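Peptidase M28 (Shewanella amazonensis SB2B, PDB 3IIB) probably works as a zinc-dependent carboxypeptidase or dipeptidase of the M28 family, carrying two zinc ions in its active site. Local coordinates at residues V252-H257 against R293-V298. Sequence-based numbering, arbitrary orientation.
Sequences VLIGAH and RTIRVV. With ZN (zinc ion), chain C.
Val-252 to Ala-256 pair with Thr-294 to Val-298 as parallel neighbours, joined by five backbone hydrogen bonds, from Val-252 N to Thr-294 O (2.9 Å) through to Ala-256 N to Val-298 O (3.1 Å). Helix 267-285 lies between them in sequence, which makes this a textbook beta-alpha-beta crossover, here in the zinc exopeptidase fold. Side chains alternate between the two faces of the sheet. On one face, Ile-254 holds CG1 between its own N and carbonyl carbon (chi1 57°), from where it meets Val-297 CG2 at 4.1 Å, while its CD1 reaches Ile-295 CG2 at 4.2 Å. Helices 267-285 and 413-432 cover this group. On the other face, Leu-253 straddles a single methyl: its CG lies 3.8 Å from Val-298 CG2, and both CD1 and CD2 stand near the same carbon. An alanine at Leu-253 would probably leave that methyl without its branched neighbour and open a gap in the buried packing. At the Arg-293 end of the pairing, Val-252 CG2 touches Arg-293 CD at 3.9 Å, the two side chains crossing at about a right angle; the guanidinium goes on to a salt bridge with Glu-250. Arg-296, on the face of Leu-253, carries its charge away to Glu-320 and Glu-241. Beyond the last bond, the chain delivers His-257, whose NE2 binds zinc at 2.2 Å beside Asp-269 and Asp-331. The pairing thus combines directed backbone bonds with apolar packing, and His-257, the last residue of its strand, follows directly on the last bonded pair, so the pairing probably helps to set where this zinc ligand stands.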
# COMPACT_ATOMS: atom_id res chain seq x y z
N VAL A 252 9.33 22.47 -31.60
CA VAL A 252 9.48 22.39 -30.15
C VAL A 252 8.79 21.08 -29.77
O VAL A 252 7.58 20.90 -30.02
CB VAL A 252 8.79 23.55 -29.45
CG1 VAL A 252 8.74 23.33 -27.92
CG2 VAL A 252 9.52 24.88 -29.84
N LEU A 253 9.55 20.16 -29.20
CA LEU A 253 9.05 18.84 -28.87
C LEU A 253 8.80 18.76 -27.36
O LEU A 253 9.70 19.00 -26.56
CB LEU A 253 10.09 17.79 -29.27
CG LEU A 253 9.73 16.30 -29.25
CD1 LEU A 253 10.79 15.49 -29.97
CD2 LEU A 253 9.56 15.77 -27.86
N ILE A 254 7.58 18.41 -26.99
CA ILE A 254 7.27 18.15 -25.59
C ILE A 254 6.69 16.74 -25.53
O ILE A 254 5.80 16.37 -26.31
CB ILE A 254 6.34 19.25 -24.97
CG1 ILE A 254 5.02 19.37 -25.75
CG2 ILE A 254 7.12 20.65 -24.79
CD1 ILE A 254 4.02 20.38 -25.07
N GLY A 255 7.29 15.94 -24.67
CA GLY A 255 7.02 14.52 -24.68
C GLY A 255 6.65 13.90 -23.35
O GLY A 255 6.78 14.50 -22.27
N ALA A 256 6.23 12.64 -23.46
CA ALA A 256 5.99 11.76 -22.32
C ALA A 256 6.07 10.37 -22.89
O ALA A 256 6.13 10.21 -24.13
CB ALA A 256 4.56 12.02 -21.71
N HIS A 257 6.01 9.33 -22.06
CA HIS A 257 5.83 7.96 -22.62
C HIS A 257 4.44 7.43 -22.34
O HIS A 257 3.90 7.70 -21.29
CB HIS A 257 6.92 6.97 -22.17
CG HIS A 257 6.99 6.69 -20.71
ND1 HIS A 257 6.42 5.58 -20.13
CD2 HIS A 257 7.67 7.32 -19.71
CE1 HIS A 257 6.68 5.58 -18.83
NE2 HIS A 257 7.45 6.62 -18.56
N ARG A 293 6.95 28.54 -34.18
CA ARG A 293 7.39 27.14 -34.45
C ARG A 293 6.25 26.17 -34.32
O ARG A 293 5.30 26.42 -33.60
CB ARG A 293 8.50 26.72 -33.51
CG ARG A 293 9.75 27.59 -33.57
CD ARG A 293 10.95 27.10 -32.75
NE ARG A 293 12.09 27.91 -33.13
CZ ARG A 293 12.42 29.09 -32.58
NH1 ARG A 293 11.80 29.54 -31.49
NH2 ARG A 293 13.41 29.81 -33.11
N THR A 294 6.40 25.01 -34.95
CA THR A 294 5.50 23.89 -34.72
C THR A 294 5.75 23.32 -33.33
O THR A 294 6.90 23.20 -32.92
CB THR A 294 5.68 22.84 -35.79
OG1 THR A 294 5.31 23.43 -37.05
CG2 THR A 294 4.86 21.57 -35.47
N ILE A 295 4.68 23.04 -32.58
CA ILE A 295 4.81 22.33 -31.30
C ILE A 295 4.38 20.90 -31.51
O ILE A 295 3.26 20.63 -31.92
CB ILE A 295 3.98 22.99 -30.20
CG1 ILE A 295 4.55 24.39 -29.93
CG2 ILE A 295 3.93 22.14 -28.91
CD1 ILE A 295 3.55 25.37 -29.18
N ARG A 296 5.28 19.98 -31.20
CA ARG A 296 5.03 18.57 -31.44
C ARG A 296 4.97 17.82 -30.10
O ARG A 296 5.94 17.82 -29.32
CB ARG A 296 6.13 17.99 -32.35
CG ARG A 296 5.91 16.49 -32.64
CD ARG A 296 6.96 15.91 -33.56
NE ARG A 296 6.82 16.46 -34.91
CZ ARG A 296 7.75 16.40 -35.86
NH1 ARG A 296 8.95 15.83 -35.63
NH2 ARG A 296 7.50 16.90 -37.05
N VAL A 297 3.80 17.22 -29.82
CA VAL A 297 3.61 16.34 -28.68
C VAL A 297 4.02 14.95 -29.12
O VAL A 297 3.49 14.45 -30.10
CB VAL A 297 2.16 16.34 -28.16
CG1 VAL A 297 1.93 15.26 -27.08
CG2 VAL A 297 1.79 17.72 -27.58
N VAL A 298 4.97 14.34 -28.42
CA VAL A 298 5.35 12.97 -28.74
C VAL A 298 5.07 12.10 -27.54
O VAL A 298 5.61 12.36 -26.44
CB VAL A 298 6.84 12.82 -29.18
CG1 VAL A 298 7.11 11.38 -29.56
CG2 VAL A 298 7.14 13.77 -30.30
ZN ZN C . 8.54 6.85 -16.69
O HOH W 1 9.52 5.17 -16.73
O HOH W 2 9.83 7.40 -14.77